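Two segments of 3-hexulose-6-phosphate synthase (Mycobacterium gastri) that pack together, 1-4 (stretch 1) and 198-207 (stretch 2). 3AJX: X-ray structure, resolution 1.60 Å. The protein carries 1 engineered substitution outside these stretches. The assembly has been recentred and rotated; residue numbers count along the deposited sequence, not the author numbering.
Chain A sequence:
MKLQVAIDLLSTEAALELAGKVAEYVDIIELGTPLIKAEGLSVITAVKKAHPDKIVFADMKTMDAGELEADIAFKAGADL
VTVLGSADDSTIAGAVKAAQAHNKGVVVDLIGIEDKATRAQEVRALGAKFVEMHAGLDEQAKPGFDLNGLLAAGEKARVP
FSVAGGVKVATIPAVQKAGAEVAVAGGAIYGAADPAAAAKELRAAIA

Stretch 1, residues 1-4: MKLQ
Stretch 2 198-207: AAKELRAAIA

The N-terminal strand and the C-terminal helix of one chain pack against each other, bringing the two chain ends together. Lys2 to Gln4 are extended, with phi/psi of -95/164, -116/130 and -121/131. The strand continues beyond Gln4. Residues 198-204 are helical, in a helix that begins earlier in the chain, with phi near -63 and psi mostly near -43. The two run nearly antiparallel, with 154° between their N-to-C directions and 9.3 Å between axes at closest approach. In register, Met1 CA lies 7.1 Å from Ile206 CA, and Leu3 CA lies 6.7 Å from Arg203 CA.

Backbone hydrogen bonds hold the helix. Leu202 N donates to Ala198 O at 3.0 Å, Arg203 N to Ala199 O at 3.0 Å, and Ala204 N to Lys200 O at 2.9 Å. Further on, Ile206 N donates to Arg203 O at 3.1 Å. Ile206 itself has left helical geometry, at -77/127. No direct hydrogen bond joins the two stretches.

Apolar packing makes most of the contact, which buries 317 Å² in total. Leu3 is buried and points toward the helix, with chi1 t and chi2 p. Leu3 CD2 reaches the helix backbone, 3.8 Å from Ala199 O and 3.9 Å from Arg203 N. The same methyl, Leu3 CD2, lies 4.1 Å from Leu202 CB and 4.1 Å from Arg203 CB. Leu202 also points toward the strand, with chi1 at -81° (m) and chi2 t.

Ile206 points toward the strand, with chi1 m and chi2 t. Ile206 CD1 lies 4.0 Å from Leu3 CB, and Ile206 CG2 lies 3.6 Å from Met1 O. Met1 starts sideways, but its t, t, p side chain brings its end nearer: Met1 CE is 4.0 Å from Ile206 CG1. Ile206 therefore touches both Met1 and Leu3. Between them, Lys2 points away in an m, t, t, t rotamer.

Arg203 adds a polar side chain to this packing. Its CB starts sideways, and chi angles t, p, p and -177° bring the guanidinium nearer to the strand. Leu3 CB lies over one face of that group. Arg203 NH1 is 4.5 Å from Met1 O, too far for a hydrogen bond. Arg203 NE and NH2 are hydrogen-bonded elsewhere in the structure.

One water bridges the termini. It accepts from Met1 N at 2.9 Å from its oxygen, and donates to Ala207 OXT, also 2.9 Å from the water oxygen. The amino and carboxylate ends are thus linked through solvent.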

# COMPACT_ATOMS: atom_id res chain seq x y z
N MET A 1 -14.36 24.04 6.18
CA MET A 1 -13.25 23.10 5.85
C MET A 1 -12.54 22.62 7.12
O MET A 1 -12.27 23.41 8.02
CB MET A 1 -12.23 23.78 4.93
CG MET A 1 -11.05 22.90 4.53
SD MET A 1 -10.01 23.68 3.28
CE MET A 1 -9.02 24.79 4.30
N LYS A 2 -12.25 21.33 7.17
CA LYS A 2 -11.58 20.73 8.31
C LYS A 2 -10.08 20.65 8.09
O LYS A 2 -9.59 20.78 6.96
CB LYS A 2 -12.13 19.33 8.57
CG LYS A 2 -13.62 19.30 8.85
CD LYS A 2 -14.09 17.87 9.06
CE LYS A 2 -15.58 17.82 9.35
NZ LYS A 2 -16.03 16.42 9.59
N LEU A 3 -9.34 20.45 9.18
CA LEU A 3 -7.89 20.33 9.11
C LEU A 3 -7.48 18.94 9.54
O LEU A 3 -7.91 18.45 10.59
CB LEU A 3 -7.22 21.37 10.02
CG LEU A 3 -5.69 21.33 10.07
CD1 LEU A 3 -5.10 21.64 8.70
CD2 LEU A 3 -5.20 22.35 11.10
N GLN A 4 -6.64 18.31 8.73
CA GLN A 4 -6.15 16.96 9.01
C GLN A 4 -4.63 16.93 9.11
O GLN A 4 -3.94 17.47 8.24
CB GLN A 4 -6.62 16.01 7.89
CG GLN A 4 -5.91 14.65 7.85
CD GLN A 4 -6.54 13.70 6.83
OE1 GLN A 4 -5.91 12.75 6.38
NE2 GLN A 4 -7.79 13.96 6.48
N ALA A 198 2.48 25.38 14.57
CA ALA A 198 2.26 25.20 13.14
C ALA A 198 0.82 24.78 12.87
O ALA A 198 0.18 25.28 11.95
CB ALA A 198 3.23 24.16 12.58
N ALA A 199 0.33 23.85 13.69
CA ALA A 199 -1.04 23.36 13.53
C ALA A 199 -2.02 24.48 13.84
O ALA A 199 -3.01 24.66 13.13
CB ALA A 199 -1.28 22.17 14.46
N LYS A 200 -1.73 25.24 14.89
CA LYS A 200 -2.60 26.35 15.29
C LYS A 200 -2.69 27.40 14.19
O LYS A 200 -3.77 27.90 13.87
CB LYS A 200 -2.07 27.00 16.58
CG LYS A 200 -2.99 28.07 17.15
CD LYS A 200 -2.43 28.71 18.41
CE LYS A 200 -3.44 29.69 19.01
NZ LYS A 200 -2.93 30.37 20.24
N GLU A 201 -1.55 27.73 13.59
CA GLU A 201 -1.50 28.72 12.53
C GLU A 201 -2.21 28.24 11.26
O GLU A 201 -2.84 29.03 10.56
CB GLU A 201 -0.05 29.08 12.24
CG GLU A 201 0.61 29.78 13.43
CD GLU A 201 2.13 29.75 13.39
OE1 GLU A 201 2.70 28.64 13.38
OE2 GLU A 201 2.75 30.83 13.37
N LEU A 202 -2.12 26.94 10.97
CA LEU A 202 -2.80 26.40 9.80
C LEU A 202 -4.31 26.52 10.03
O LEU A 202 -5.06 26.92 9.14
CB LEU A 202 -2.42 24.93 9.61
CG LEU A 202 -1.08 24.70 8.91
CD1 LEU A 202 -0.60 23.29 9.16
CD2 LEU A 202 -1.22 24.99 7.41
N ARG A 203 -4.74 26.19 11.25
CA ARG A 203 -6.14 26.27 11.64
C ARG A 203 -6.67 27.70 11.54
O ARG A 203 -7.78 27.93 11.07
CB ARG A 203 -6.29 25.77 13.08
CG ARG A 203 -7.56 26.23 13.79
CD ARG A 203 -8.80 25.60 13.18
NE ARG A 203 -8.83 24.16 13.42
CZ ARG A 203 -9.78 23.35 12.95
NH1 ARG A 203 -10.78 23.84 12.22
NH2 ARG A 203 -9.72 22.05 13.21
N ALA A 204 -5.87 28.65 12.00
CA ALA A 204 -6.26 30.06 11.98
C ALA A 204 -6.49 30.62 10.59
O ALA A 204 -7.27 31.56 10.41
CB ALA A 204 -5.20 30.89 12.71
N ALA A 205 -5.81 30.06 9.60
CA ALA A 205 -5.94 30.53 8.22
C ALA A 205 -7.25 30.07 7.58
O ALA A 205 -7.65 30.59 6.54
CB ALA A 205 -4.76 30.05 7.39
N ILE A 206 -7.91 29.11 8.21
CA ILE A 206 -9.18 28.59 7.70
C ILE A 206 -10.30 29.57 7.99
O ILE A 206 -10.49 29.98 9.14
CB ILE A 206 -9.51 27.22 8.31
CG1 ILE A 206 -8.42 26.21 7.95
CG2 ILE A 206 -10.88 26.74 7.81
CD1 ILE A 206 -8.63 24.82 8.53
N ALA A 207 -11.05 29.93 6.95
CA ALA A 207 -12.16 30.87 7.07
C ALA A 207 -13.39 30.19 7.65
O ALA A 207 -14.07 30.82 8.48
CB ALA A 207 -12.49 31.47 5.71
OXT ALA A 207 -13.66 29.04 7.26
O HOH W 1 -14.39 26.31 7.97